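Local atomic coordinates of protein RMD9, mitochondrial (Saccharomyces cerevisiae S288C, PDB entry 7A9X), a protein that binds a dodecameric motif in the 3'-UTRs of yeast mitochondrial mRNAs and takes part in the processing or stability of those transcripts. Residues A[109-112]-A[113-117]; A[384-387]-A[388-391]; A[462-465]-A[466-470]. All coordinates share one frame; numbering follows the deposited sequence.

Contact 1 of 3, residues A[109-112]-A[113-117]; sequences SRLI and HLLHN. With nucleotides of chain B.
His113 and Ser109 meet one helical turn apart on helix 105-128, and the same histidine reaches the bound RNA. His113 N gives an almost straight hydrogen bond to Ser109 O (3.0 Å, N-H...O 173°), with His113 CB 3.6 Å from that oxygen. CG stands anti to the backbone N (chi1 -177°), which carries the ring off the helix to the phosphate of A4 of chain B. Its CE1-NE2 end meets the phosphate obliquely: His113 CE1 lies 3.0 Å and NE2 3.3 Å from OP2 of that nucleotide. The last of the four turn bonds, His116 N to Ile112 O (2.9 Å), places a second imidazole beyond the first, again with CG anti to N (chi1 -173°). On another side of the helix, Leu115 N bonds to Leu111 O, and Leu115 CD1 rests 4.4 Å from Leu111 CG; these leucines pack against Ala90, Tyr94 and Met87 of helix 78-97. The next shell comes from helix 168-180. Tyr169 OH hydrogen-bonds to His113 ND1, and His173 stacks on the His113 ring while its ND1 pairs with ND1 of His116, whose NE2 is held by Glu180. Each imidazole is therefore fixed in rotation by partners beyond the segments, and Tyr169 engages ND1, the His113 ring nitrogen farther from OP2. With ND1 engaged in this way, the CE1-NE2 end is the part turned to the phosphate; the chemistry is consistent with recognition of the RNA backbone rather than a base, and a neighbouring phosphate would be expected to favour positive charge on the ring.

Contact 2 of 3, residues A[384-387]-A[388-391]; sequences RKLQ and EIIT
Segments 384-387 and 388-391 form one uninterrupted turn-by-turn run of helix 379-396, joined by i to i+4 backbone bonds from Glu388 N to Arg384 O through Thr391 N to Gln387 O. The helix lies in the sixth assigned pentatricopeptide repeat of an alpha-solenoid. Lys385 and Glu388 lie side by side and point the same way, and a long salt bridge joins Lys385 NZ to Glu388 OE2 (3.7 Å). The lysine starts with CG anti to its backbone N and bends at chi2 (69°), which turns NZ along the helix to the carboxylate; a weak ion pair with Asp338 is its second partner. With an alanine here, Glu388 would probably be left without its nearby cation, and the side chain that touches Phe371 and Tyr375 would be missing. The inner face is apolar: Leu386 CD2 approaches Ile389 CD1 at 4.4 Å, and the two pack between helices 357-374 and 401-410, with Phe371 touching both. Ile390 sits on Phe404 and Met407. At the exposed side, Gln387 O accepts two bonds from opposite faces of its carbonyl plane, one from Thr391 N (2.9 Å) and one from Thr391 OG1 (3.1 Å).

Contact 3 of 3, residues A[462-465]-A[466-470]; sequences LELV and KKLNE
Residues 462-465 run straight into 466-470 at the C-terminal end of helix 454-470, and four i to i+4 bonds tie the turns together, from Lys466 N to Leu462 O (2.8 Å, N-H...O 161°) through Asn469 N to Val465 O (3.2 Å). They differ in direction: Lys466 N lies nearly in line with the Leu462 carbonyl, whereas Lys467 N stands above the plane of the Glu463 carbonyl, 37° out of it. The inner face is carried by Leu464 and Leu468. CG of Leu468 stands anti to the carbonyl carbon (chi1 -73°), which brings it back over the preceding turn, 3.2 Å from Leu464 O and 4.3 Å from Leu464 CD1. Leu464 then packs on Tyr439 of helix 436-445, Leu468 on Ile436, and both on Asp480 of helix 478-486. Lys466 uses its stem in the same manner: CG passes 3.2 Å from Leu462 O before the extended chain runs out from the helix. Asn469 folds its amide back beside the turn, with ND2 3.5 Å from Val465 O and 4.3 Å from Val465 CG1, while Tyr551 of helix 540-551 touches both Leu462 and Val465. Lys467 bends at chi2, and NZ makes a long salt bridge to Glu470 OE1 (3.8 Å) within the last turn. Packing of helix 454-470 on helix 436-445 gives the antiparallel helical hairpin of a pentatricopeptide repeat, here the eighth assigned one, with Leu464 and Leu468 also reaching helix 478-486 beyond it.

Overall arrangement
From the N terminus the three contacts follow in series: contact 1 on helix 105-128, contact 2 on helix 379-396 and contact 3 on helix 454-470. Each joins adjacent turns of one helix, so none closes a loop, and none nests in or crosses another. Contact 1 precedes the first assigned repeat and ties the N-terminal helices to helix 168-180 beside the RNA; contact 2, on the opposite side of the chain's centre, lies about 46 Å away between centres. Contacts 2 and 3, about 30 Å apart by centres, belong to the sixth and eighth repeats, where contact 3 also meets helix 540-551, near the C terminus.

Contact 1 of 3, residues A[109-112]-A[113-117]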
loop_
_atom_site.group_PDB
_atom_site.type_symbol
_atom_site.label_atom_id
_atom_site.label_comp_id
_atom_site.label_asym_id
_atom_site.label_seq_id
_atom_site.Cartn_x
_atom_site.Cartn_y
_atom_site.Cartn_z
ATOM N N SER A 109 -3.872 -13.697 -23.824
ATOM C CA SER A 109 -4.784 -13.322 -22.748
ATOM C C SER A 109 -4.480 -14.089 -21.467
ATOM O O SER A 109 -4.529 -13.520 -20.370
ATOM C CB SER A 109 -6.229 -13.559 -23.184
ATOM O OG SER A 109 -6.555 -12.768 -24.313
ATOM N N ARG A 110 -4.170 -15.383 -21.585
ATOM C CA ARG A 110 -3.810 -16.164 -20.406
ATOM C C ARG A 110 -2.529 -15.647 -19.767
ATOM O O ARG A 110 -2.382 -15.694 -18.541
ATOM C CB ARG A 110 -3.665 -17.640 -20.780
ATOM C CG ARG A 110 -4.952 -18.290 -21.277
ATOM C CD ARG A 110 -5.750 -18.916 -20.144
ATOM N NE ARG A 110 -5.187 -20.195 -19.719
ATOM C CZ ARG A 110 -5.702 -20.958 -18.759
ATOM N NH1 ARG A 110 -5.122 -22.107 -18.438
ATOM N NH2 ARG A 110 -6.796 -20.572 -18.115
ATOM N N LEU A 111 -1.595 -15.145 -20.579
ATOM C CA LEU A 111 -0.369 -14.573 -20.031
ATOM C C LEU A 111 -0.645 -13.268 -19.297
ATOM O O LEU A 111 -0.108 -13.038 -18.207
ATOM C CB LEU A 111 0.655 -14.351 -21.143
ATOM C CG LEU A 111 1.988 -13.753 -20.692
ATOM C CD1 LEU A 111 2.672 -14.677 -19.697
ATOM C CD2 LEU A 111 2.888 -13.489 -21.886
ATOM N N ILE A 112 -1.479 -12.401 -19.881
ATOM C CA ILE A 112 -1.810 -11.132 -19.235
ATOM C C ILE A 112 -2.494 -11.377 -17.897
ATOM O O ILE A 112 -2.168 -10.738 -16.889
ATOM C CB ILE A 112 -2.684 -10.268 -20.163
ATOM C CG1 ILE A 112 -1.928 -9.914 -21.446
ATOM C CG2 ILE A 112 -3.130 -9.009 -19.445
ATOM C CD1 ILE A 112 -2.747 -9.096 -22.422
ATOM N N HIS A 113 -3.456 -12.302 -17.868
ATOM C CA HIS A 113 -4.100 -12.673 -16.612
ATOM C C HIS A 113 -3.070 -13.149 -15.594
ATOM O O HIS A 113 -3.124 -12.772 -14.416
ATOM C CB HIS A 113 -5.152 -13.752 -16.877
ATOM C CG HIS A 113 -5.939 -14.158 -15.668
ATOM N ND1 HIS A 113 -6.847 -15.196 -15.692
ATOM C CD2 HIS A 113 -5.961 -13.669 -14.405
ATOM C CE1 HIS A 113 -7.389 -15.331 -14.495
ATOM N NE2 HIS A 113 -6.870 -14.416 -13.696
ATOM N N LEU A 114 -2.108 -13.960 -16.040
ATOM C CA LEU A 114 -1.092 -14.483 -15.132
ATOM C C LEU A 114 -0.251 -13.359 -14.539
ATOM O O LEU A 114 0.016 -13.346 -13.332
ATOM C CB LEU A 114 -0.204 -15.489 -15.864
ATOM C CG LEU A 114 0.923 -16.093 -15.031
ATOM C CD1 LEU A 114 0.337 -16.818 -13.832
ATOM C CD2 LEU A 114 1.772 -17.030 -15.875
ATOM N N LEU A 115 0.179 -12.409 -15.374
ATOM C CA LEU A 115 0.910 -11.255 -14.864
ATOM C C LEU A 115 0.052 -10.430 -13.914
ATOM O O LEU A 115 0.570 -9.847 -12.956
ATOM C CB LEU A 115 1.405 -10.393 -16.028
ATOM C CG LEU A 115 2.353 -11.054 -17.032
ATOM C CD1 LEU A 115 2.613 -10.133 -18.215
ATOM C CD2 LEU A 115 3.663 -11.446 -16.364
ATOM N N HIS A 116 -1.259 -10.371 -14.163
ATOM C CA HIS A 116 -2.151 -9.693 -13.230
ATOM C C HIS A 116 -2.148 -10.387 -11.876
ATOM O O HIS A 116 -2.025 -9.732 -10.835
ATOM C CB HIS A 116 -3.570 -9.631 -13.802
ATOM C CG HIS A 116 -4.514 -8.799 -12.990
ATOM N ND1 HIS A 116 -5.875 -8.790 -13.208
ATOM C CD2 HIS A 116 -4.292 -7.946 -11.961
ATOM C CE1 HIS A 116 -6.451 -7.968 -12.348
ATOM N NE2 HIS A 116 -5.513 -7.444 -11.581
ATOM N N ASN A 117 -2.269 -11.718 -11.866
ATOM C CA ASN A 117 -2.221 -12.445 -10.603
ATOM C C ASN A 117 -0.856 -12.328 -9.939
ATOM O O ASN A 117 -0.759 -12.424 -8.711
ATOM C CB ASN A 117 -2.589 -13.912 -10.825
ATOM C CG ASN A 117 -4.082 -14.118 -10.967
ATOM O OD1 ASN A 117 -4.854 -13.159 -10.972
ATOM N ND2 ASN A 117 -4.498 -15.373 -11.086
ATOM P P A B 4 -11.292 -13.877 -14.481
ATOM O OP1 A B 4 -11.086 -13.243 -15.807
ATOM O OP2 A B 4 -10.120 -14.337 -13.697
ATOM O "O5'" A B 4 -12.097 -12.878 -13.533
ATOM C "C5'" A B 4 -13.332 -12.305 -13.936
ATOM C "C4'" A B 4 -14.233 -12.050 -12.752
ATOM O "O4'" A B 4 -14.749 -13.311 -12.245
ATOM C "C3'" A B 4 -13.579 -11.403 -11.540
ATOM O "O3'" A B 4 -13.452 -9.997 -11.660
ATOM C "C2'" A B 4 -14.491 -11.840 -10.401
ATOM O "O2'" A B 4 -15.675 -11.057 -10.374
ATOM C "C1'" A B 4 -14.854 -13.259 -10.838
ATOM N N9 A B 4 -13.920 -14.244 -10.266
ATOM C C8 A B 4 -12.948 -14.961 -10.920
ATOM N N7 A B 4 -12.259 -15.751 -10.131
ATOM C C5 A B 4 -12.811 -15.534 -8.875
ATOM C C6 A B 4 -12.523 -16.071 -7.607
ATOM N N6 A B 4 -11.567 -16.976 -7.386
ATOM N N1 A B 4 -13.261 -15.644 -6.559
ATOM C C2 A B 4 -14.222 -14.736 -6.778
ATOM N N3 A B 4 -14.588 -14.157 -7.922
ATOM C C4 A B 4 -13.834 -14.605 -8.943
#

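Contact 2 of 3, residues A[384-387]-A[388-391]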
loop_
_atom_site.group_PDB
_atom_site.type_symbol
_atom_site.label_atom_id
_atom_site.label_comp_id
_atom_site.label_asym_id
_atom_site.label_seq_id
_atom_site.Cartn_x
_atom_site.Cartn_y
_atom_site.Cartn_z
ATOM N N ARG A 384 -5.957 9.489 28.511
ATOM C CA ARG A 384 -7.001 8.632 29.060
ATOM C C ARG A 384 -7.717 7.867 27.952
ATOM O O ARG A 384 -8.050 6.687 28.118
ATOM C CB ARG A 384 -7.987 9.465 29.882
ATOM C CG ARG A 384 -9.319 8.780 30.150
ATOM C CD ARG A 384 -10.056 9.399 31.333
ATOM N NE ARG A 384 -9.929 10.853 31.387
ATOM C CZ ARG A 384 -10.673 11.698 30.682
ATOM N NH1 ARG A 384 -10.484 13.005 30.804
ATOM N NH2 ARG A 384 -11.599 11.241 29.852
ATOM N N LYS A 385 -7.942 8.514 26.805
ATOM C CA LYS A 385 -8.585 7.825 25.690
ATOM C C LYS A 385 -7.682 6.747 25.104
ATOM O O LYS A 385 -8.173 5.697 24.676
ATOM C CB LYS A 385 -8.990 8.829 24.610
ATOM C CG LYS A 385 -9.987 8.289 23.593
ATOM C CD LYS A 385 -11.357 8.065 24.218
ATOM C CE LYS A 385 -12.370 7.594 23.183
ATOM N NZ LYS A 385 -13.744 7.479 23.753
ATOM N N LEU A 386 -6.366 6.984 25.079
ATOM C CA LEU A 386 -5.438 5.961 24.603
ATOM C C LEU A 386 -5.493 4.715 25.474
ATOM O O LEU A 386 -5.452 3.589 24.963
ATOM C CB LEU A 386 -4.013 6.514 24.561
ATOM C CG LEU A 386 -3.646 7.444 23.405
ATOM C CD1 LEU A 386 -2.246 7.997 23.602
ATOM C CD2 LEU A 386 -3.752 6.713 22.077
ATOM N N GLN A 387 -5.580 4.894 26.796
ATOM C CA GLN A 387 -5.667 3.747 27.695
ATOM C C GLN A 387 -6.920 2.929 27.421
ATOM O O GLN A 387 -6.886 1.694 27.462
ATOM C CB GLN A 387 -5.636 4.216 29.149
ATOM C CG GLN A 387 -4.320 4.843 29.570
ATOM C CD GLN A 387 -4.373 5.414 30.973
ATOM O OE1 GLN A 387 -5.449 5.715 31.491
ATOM N NE2 GLN A 387 -3.210 5.562 31.596
ATOM N N GLU A 388 -8.038 3.601 27.141
ATOM C CA GLU A 388 -9.252 2.888 26.760
ATOM C C GLU A 388 -9.055 2.144 25.445
ATOM O O GLU A 388 -9.548 1.022 25.278
ATOM C CB GLU A 388 -10.419 3.870 26.664
ATOM C CG GLU A 388 -11.718 3.266 26.151
ATOM C CD GLU A 388 -12.820 4.299 25.992
ATOM O OE1 GLU A 388 -12.770 5.342 26.678
ATOM O OE2 GLU A 388 -13.737 4.071 25.174
ATOM N N ILE A 389 -8.329 2.752 24.505
ATOM C CA ILE A 389 -8.038 2.098 23.234
ATOM C C ILE A 389 -7.133 0.890 23.449
ATOM O O ILE A 389 -7.332 -0.169 22.841
ATOM C CB ILE A 389 -7.420 3.114 22.255
ATOM C CG1 ILE A 389 -8.439 4.206 21.914
ATOM C CG2 ILE A 389 -6.927 2.424 20.994
ATOM C CD1 ILE A 389 -7.858 5.374 21.149
ATOM N N ILE A 390 -6.129 1.024 24.319
ATOM C CA ILE A 390 -5.214 -0.084 24.583
ATOM C C ILE A 390 -5.946 -1.230 25.271
ATOM O O ILE A 390 -5.724 -2.407 24.958
ATOM C CB ILE A 390 -4.016 0.409 25.417
ATOM C CG1 ILE A 390 -3.158 1.367 24.592
ATOM C CG2 ILE A 390 -3.186 -0.762 25.915
ATOM C CD1 ILE A 390 -2.123 2.112 25.404
ATOM N N THR A 391 -6.832 -0.906 26.214
ATOM C CA THR A 391 -7.618 -1.936 26.885
ATOM C C THR A 391 -8.528 -2.663 25.902
ATOM O O THR A 391 -8.618 -3.896 25.922
ATOM C CB THR A 391 -8.434 -1.313 28.021
ATOM O OG1 THR A 391 -7.546 -0.840 29.042
ATOM C CG2 THR A 391 -9.397 -2.325 28.624
#

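Contact 3 of 3, residues A[462-465]-A[466-470]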
loop_
_atom_site.group_PDB
_atom_site.type_symbol
_atom_site.label_atom_id
_atom_site.label_comp_id
_atom_site.label_asym_id
_atom_site.label_seq_id
_atom_site.Cartn_x
_atom_site.Cartn_y
_atom_site.Cartn_z
ATOM N N LEU A 462 22.428 3.220 20.222
ATOM C CA LEU A 462 23.165 1.981 20.445
ATOM C C LEU A 462 22.229 0.780 20.451
ATOM O O LEU A 462 22.515 -0.243 19.818
ATOM C CB LEU A 462 23.945 2.063 21.760
ATOM C CG LEU A 462 25.113 3.049 21.808
ATOM C CD1 LEU A 462 25.655 3.171 23.224
ATOM C CD2 LEU A 462 26.211 2.632 20.842
ATOM N N GLU A 463 21.098 0.891 21.153
ATOM C CA GLU A 463 20.155 -0.222 21.207
ATOM C C GLU A 463 19.553 -0.513 19.838
ATOM O O GLU A 463 19.169 -1.656 19.563
ATOM C CB GLU A 463 19.057 0.070 22.231
ATOM C CG GLU A 463 18.228 -1.149 22.611
ATOM C CD GLU A 463 17.284 -0.885 23.768
ATOM O OE1 GLU A 463 17.312 0.236 24.319
ATOM O OE2 GLU A 463 16.513 -1.799 24.129
ATOM N N LEU A 464 19.472 0.497 18.968
ATOM C CA LEU A 464 19.026 0.261 17.599
ATOM C C LEU A 464 20.070 -0.523 16.812
ATOM O O LEU A 464 19.741 -1.497 16.126
ATOM C CB LEU A 464 18.714 1.590 16.909
ATOM C CG LEU A 464 18.461 1.541 15.400
ATOM C CD1 LEU A 464 17.271 0.650 15.069
ATOM C CD2 LEU A 464 18.261 2.944 14.841
ATOM N N VAL A 465 21.337 -0.111 16.900
ATOM C CA VAL A 465 22.404 -0.837 16.213
ATOM C C VAL A 465 22.508 -2.260 16.747
ATOM O O VAL A 465 22.753 -3.208 15.990
ATOM C CB VAL A 465 23.741 -0.084 16.342
ATOM C CG1 VAL A 465 24.842 -0.824 15.600
ATOM C CG2 VAL A 465 23.607 1.337 15.816
ATOM N N LYS A 466 22.317 -2.435 18.056
ATOM C CA LYS A 466 22.316 -3.777 18.629
ATOM C C LYS A 466 21.180 -4.613 18.052
ATOM O O LYS A 466 21.391 -5.749 17.610
ATOM C CB LYS A 466 22.215 -3.701 20.153
ATOM C CG LYS A 466 23.463 -3.157 20.832
ATOM C CD LYS A 466 23.275 -3.044 22.339
ATOM C CE LYS A 466 24.521 -2.493 23.019
ATOM N NZ LYS A 466 24.339 -2.350 24.491
ATOM N N LYS A 467 19.964 -4.058 18.033
ATOM C CA LYS A 467 18.825 -4.798 17.498
ATOM C C LYS A 467 18.969 -5.052 16.003
ATOM O O LYS A 467 18.426 -6.037 15.489
ATOM C CB LYS A 467 17.525 -4.047 17.787
ATOM C CG LYS A 467 16.267 -4.862 17.515
ATOM C CD LYS A 467 16.194 -6.086 18.417
ATOM C CE LYS A 467 14.933 -6.894 18.158
ATOM N NZ LYS A 467 14.837 -8.080 19.054
ATOM N N LEU A 468 19.687 -4.182 15.288
ATOM C CA LEU A 468 19.970 -4.445 13.880
ATOM C C LEU A 468 20.787 -5.721 13.723
ATOM O O LEU A 468 20.449 -6.594 12.915
ATOM C CB LEU A 468 20.704 -3.256 13.257
ATOM C CG LEU A 468 19.900 -1.982 12.992
ATOM C CD1 LEU A 468 20.771 -0.937 12.313
ATOM C CD2 LEU A 468 18.664 -2.282 12.159
ATOM N N ASN A 469 21.864 -5.852 14.499
ATOM C CA ASN A 469 22.703 -7.041 14.401
ATOM C C ASN A 469 22.029 -8.260 15.019
ATOM O O ASN A 469 22.279 -9.389 14.580
ATOM C CB ASN A 469 24.059 -6.783 15.058
ATOM C CG ASN A 469 24.817 -5.648 14.397
ATOM O OD1 ASN A 469 24.638 -5.374 13.211
ATOM N ND2 ASN A 469 25.668 -4.979 15.165
ATOM N N GLU A 470 21.179 -8.060 16.031
ATOM C CA GLU A 470 20.437 -9.178 16.606
ATOM C C GLU A 470 19.501 -9.804 15.580
ATOM O O GLU A 470 19.345 -11.029 15.535
ATOM C CB GLU A 470 19.645 -8.720 17.831
ATOM C CG GLU A 470 20.487 -8.429 19.058
ATOM C CD GLU A 470 19.652 -7.938 20.225
ATOM O OE1 GLU A 470 18.445 -8.259 20.270
ATOM O OE2 GLU A 470 20.201 -7.226 21.090
#